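PDB 6DQ3: polysaccharide deacetylase from Streptococcus pyogenes, which probably removes N-acetyl groups from the cell wall linkage unit of streptococcal rhamnopolysaccharides, as a zinc-dependent carbohydrate esterase of family 4. Local coordinates for residues A[132-138]-A[150-156]. Numbering follows the deposited sequence.
Sequences DHTVNHP and TEMKDSK. With ZN (zinc ion), chain D; EDO (1,2-ethanediol), chain H.
The zinc-binding loop of this carbohydrate esterase family 4 enzyme, where residues 132-138 leave strand 128-132, is held by helix 145-162, chiefly through Glu151. A chain bent at chi2 (-73°) turns the Glu151 carboxylate toward the backbone of Val135 and Asn136. OE1 accepts the backbone N of Asn136 at 2.9 Å through its syn lone pair, in a nearly straight bond, and also takes a weak bond from Val135 N. OE2 receives ND2 of Asn136 at 2.9 Å, likewise on the syn side, with the amide and carboxylate planes 69° apart. Pro138 lies against the carboxylate, its CG 3.7 Å from Glu151 CD.

Glu151 thus bonds residues between the two histidines of the family's HxxxH motif and probably helps to set the loop. His133 and His137 leave the backbone on the side away from the helix, and their NE2 atoms reach the zinc ion; Asp78 is its third protein ligand, and a water also binds it. Between the two histidines the loop braces itself, Thr134 OG1 accepting His137 N in an ST motif at 2.8 Å. At the strand end Asp132 OD1 closes an Asx turn by accepting Thr134 N, from above the carboxylate plane. The single proton of Ser155 OG has two acceptors within reach, Asp132 OD2 at a very short 2.5 Å and Glu151 O at 2.7 Å. Val135 CG2 packs 3.6 Å from Ser155 CB.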
ATOM      1  N   ASP A 132      -2.318   5.011   6.092  1.00 26.85           N
ATOM      2  CA  ASP A 132      -1.451   6.074   6.579  1.00 25.08           C
ATOM      3  C   ASP A 132      -0.050   6.005   5.994  1.00 23.96           C
ATOM      4  O   ASP A 132       0.535   4.927   5.862  1.00 27.07           O
ATOM      5  CB  ASP A 132      -1.372   6.015   8.106  1.00 22.82           C
ATOM      6  CG  ASP A 132      -0.687   7.219   8.694  1.00 27.26           C
ATOM      7  OD1 ASP A 132       0.560   7.242   8.721  1.00 27.71           O
ATOM      8  OD2 ASP A 132      -1.404   8.148   9.105  1.00 30.66           O
ATOM      9  N   HIS A 133       0.486   7.182   5.641  1.00 25.88           N
ATOM     10  CA  HIS A 133       1.870   7.311   5.202  1.00 25.38           C
ATOM     11  C   HIS A 133       2.503   8.569   5.791  1.00 25.47           C
ATOM     12  O   HIS A 133       3.341   9.208   5.148  1.00 24.78           O
ATOM     13  CB  HIS A 133       1.948   7.307   3.674  1.00 27.88           C
ATOM     14  CG  HIS A 133       3.269   6.850   3.128  1.00 26.69           C
ATOM     15  ND1 HIS A 133       4.048   5.892   3.744  1.00 29.34           N
ATOM     16  CD2 HIS A 133       3.931   7.208   2.004  1.00 26.05           C
ATOM     17  CE1 HIS A 133       5.143   5.694   3.029  1.00 27.36           C
ATOM     18  NE2 HIS A 133       5.095   6.482   1.967  1.00 28.76           N
ATOM     19  N   THR A 134       2.097   8.922   7.018  1.00 28.13           N
ATOM     20  CA  THR A 134       2.551  10.071   7.797  1.00 28.40           C
ATOM     21  C   THR A 134       2.043  11.392   7.230  1.00 33.64           C
ATOM     22  O   THR A 134       1.451  11.435   6.144  1.00 34.54           O
ATOM     23  CB  THR A 134       4.082  10.141   7.911  1.00 33.88           C
ATOM     24  OG1 THR A 134       4.637  10.675   6.704  1.00 31.98           O
ATOM     25  CG2 THR A 134       4.687   8.779   8.218  1.00 32.24           C
ATOM     26  N   VAL A 135       2.274  12.477   7.970  1.00 27.84           N
ATOM     27  CA  VAL A 135       1.864  13.802   7.517  1.00 30.41           C
ATOM     28  C   VAL A 135       2.856  14.354   6.503  1.00 30.56           C
ATOM     29  O   VAL A 135       2.477  14.762   5.401  1.00 28.76           O
ATOM     30  CB  VAL A 135       1.713  14.761   8.714  1.00 30.68           C
ATOM     31  CG1 VAL A 135       1.310  16.154   8.221  1.00 29.46           C
ATOM     32  CG2 VAL A 135       0.720  14.233   9.731  1.00 31.04           C
ATOM     33  N   ASN A 136       4.143  14.373   6.853  1.00 30.76           N
ATOM     34  CA  ASN A 136       5.154  15.049   6.057  1.00 30.96           C
ATOM     35  C   ASN A 136       6.181  14.109   5.437  1.00 33.81           C
ATOM     36  O   ASN A 136       7.113  14.584   4.782  1.00 34.75           O
ATOM     37  CB  ASN A 136       5.858  16.101   6.928  1.00 30.18           C
ATOM     38  CG  ASN A 136       4.907  17.192   7.408  1.00 29.12           C
ATOM     39  OD1 ASN A 136       4.373  17.963   6.605  1.00 31.11           O
ATOM     40  ND2 ASN A 136       4.701  17.267   8.721  1.00 33.20           N
ATOM     41  N   HIS A 137       6.023  12.793   5.602  1.00 27.88           N
ATOM     42  CA  HIS A 137       6.920  11.801   5.014  1.00 25.48           C
ATOM     43  C   HIS A 137       8.357  11.965   5.498  1.00 26.56           C
ATOM     44  O   HIS A 137       9.293  11.918   4.686  1.00 30.70           O
ATOM     45  CB  HIS A 137       6.862  11.894   3.485  1.00 28.16           C
ATOM     46  CG  HIS A 137       7.223  10.624   2.772  1.00 29.71           C
ATOM     47  ND1 HIS A 137       8.501  10.354   2.328  1.00 32.73           N
ATOM     48  CD2 HIS A 137       6.463   9.571   2.388  1.00 30.03           C
ATOM     49  CE1 HIS A 137       8.516   9.180   1.722  1.00 31.02           C
ATOM     50  NE2 HIS A 137       7.291   8.685   1.742  1.00 31.28           N
ATOM     51  N   PRO A 138       8.581  12.127   6.800  1.00 29.98           N
ATOM     52  CA  PRO A 138       9.951  12.111   7.317  1.00 32.23           C
ATOM     53  C   PRO A 138      10.503  10.695   7.390  1.00 29.09           C
ATOM     54  O   PRO A 138       9.773   9.704   7.316  1.00 31.99           O
ATOM     55  CB  PRO A 138       9.804  12.702   8.722  1.00 30.13           C
ATOM     56  CG  PRO A 138       8.448  12.200   9.155  1.00 31.14           C
ATOM     57  CD  PRO A 138       7.590  12.271   7.888  1.00 29.93           C
ATOM     58  N   THR A 150       3.434  12.409  16.611  1.00 33.88           N
ATOM     59  CA  THR A 150       2.677  13.410  15.862  1.00 30.04           C
ATOM     60  C   THR A 150       2.509  12.997  14.403  1.00 31.22           C
ATOM     61  O   THR A 150       1.403  13.053  13.854  1.00 33.82           O
ATOM     62  CB  THR A 150       3.373  14.770  15.959  1.00 35.04           C
ATOM     63  OG1 THR A 150       3.463  15.166  17.334  1.00 35.72           O
ATOM     64  CG2 THR A 150       2.614  15.840  15.173  1.00 34.83           C
ATOM     65  N   GLU A 151       3.598  12.572  13.759  1.00 28.33           N
ATOM     66  CA  GLU A 151       3.544  12.241  12.338  1.00 26.63           C
ATOM     67  C   GLU A 151       2.603  11.074  12.068  1.00 29.31           C
ATOM     68  O   GLU A 151       1.920  11.042  11.038  1.00 31.74           O
ATOM     69  CB  GLU A 151       4.945  11.916  11.827  1.00 23.77           C
ATOM     70  CG  GLU A 151       5.825  13.133  11.614  1.00 30.69           C
ATOM     71  CD  GLU A 151       5.421  13.933  10.387  1.00 33.03           C
ATOM     72  OE1 GLU A 151       4.675  13.406   9.534  1.00 30.09           O
ATOM     73  OE2 GLU A 151       5.856  15.095  10.274  1.00 36.00           O
ATOM     74  N   MET A 152       2.557  10.101  12.973  1.00 24.12           N
ATOM     75  CA  MET A 152       1.717   8.929  12.782  1.00 29.90           C
ATOM     76  C   MET A 152       0.304   9.136  13.307  1.00 30.83           C
ATOM     77  O   MET A 152      -0.632   8.492  12.817  1.00 32.12           O
ATOM     78  CB  MET A 152       2.347   7.716  13.473  1.00 25.16           C
ATOM     79  CG  MET A 152       3.570   7.159  12.748  1.00 26.13           C
ATOM     80  SD  MET A 152       4.147   5.594  13.443  1.00 33.17           S
ATOM     81  CE  MET A 152       5.266   6.181  14.721  1.00 29.73           C
ATOM     82  N   LYS A 153       0.130  10.018  14.291  1.00 28.95           N
ATOM     83  CA  LYS A 153      -1.171  10.239  14.908  1.00 31.16           C
ATOM     84  C   LYS A 153      -1.996  11.282  14.165  1.00 30.30           C
ATOM     85  O   LYS A 153      -3.181  11.060  13.895  1.00 30.10           O
ATOM     86  CB  LYS A 153      -1.001  10.687  16.364  1.00 33.40           C
ATOM     87  CG  LYS A 153      -2.305  11.079  17.055  1.00 35.36           C
ATOM     88  CD  LYS A 153      -2.053  11.560  18.479  1.00 40.49           C
ATOM     89  CE  LYS A 153      -3.327  11.555  19.316  1.00 42.50           C
ATOM     90  NZ  LYS A 153      -4.425  12.336  18.687  1.00 46.93           N
ATOM     91  N   ASP A 154      -1.395  12.436  13.864  1.00 30.04           N
ATOM     92  CA  ASP A 154      -2.148  13.521  13.247  1.00 30.34           C
ATOM     93  C   ASP A 154      -2.647  13.132  11.862  1.00 30.55           C
ATOM     94  O   ASP A 154      -3.711  13.591  11.433  1.00 32.56           O
ATOM     95  CB  ASP A 154      -1.287  14.782  13.152  1.00 37.39           C
ATOM     96  CG  ASP A 154      -1.092  15.471  14.490  1.00 39.05           C
ATOM     97  OD1 ASP A 154      -1.668  15.021  15.504  1.00 40.82           O
ATOM     98  OD2 ASP A 154      -0.353  16.478  14.519  1.00 43.11           O
ATOM     99  N   SER A 155      -1.880  12.309  11.146  1.00 28.47           N
ATOM    100  CA  SER A 155      -2.296  11.858   9.824  1.00 32.36           C
ATOM    101  C   SER A 155      -3.437  10.853   9.918  1.00 32.30           C
ATOM    102  O   SER A 155      -4.375  10.901   9.119  1.00 29.46           O
ATOM    103  CB  SER A 155      -1.100  11.252   9.092  1.00 30.04           C
ATOM    104  OG  SER A 155      -0.445  10.296   9.907  1.00 32.71           O
ATOM    105  N   LYS A 156      -3.376   9.941  10.892  1.00 28.03           N
ATOM    106  CA  LYS A 156      -4.488   9.023  11.117  1.00 29.05           C
ATOM    107  C   LYS A 156      -5.751   9.789  11.484  1.00 30.04           C
ATOM    108  O   LYS A 156      -6.840   9.497  10.975  1.00 32.12           O
ATOM    109  CB  LYS A 156      -4.136   8.021  12.219  1.00 29.12           C
ATOM    110  CG  LYS A 156      -5.336   7.216  12.726  1.00 31.78           C
ATOM    111  CD  LYS A 156      -4.899   6.021  13.565  1.00 32.82           C
ATOM    112  CE  LYS A 156      -6.040   5.456  14.405  1.00 36.29           C
ATOM    113  NZ  LYS A 156      -7.225   5.057  13.602  1.00 36.49           N
TER
HETATM  114 ZN    ZN D 402       6.725   7.042   0.631  1.00 33.15          ZN
HETATM  115  C1  EDO H 406       3.176  19.305   2.171  1.00 35.45           C
HETATM  116  O1  EDO H 406       3.664  20.479   1.516  1.00 32.89           O
HETATM  117  C2  EDO H 406       3.860  19.151   3.527  1.00 34.18           C
HETATM  118  O2  EDO H 406       3.232  18.074   4.222  1.00 33.78           O
HETATM  119  O   HOH W   1       8.404   7.507  -0.993  1.00 30.86           O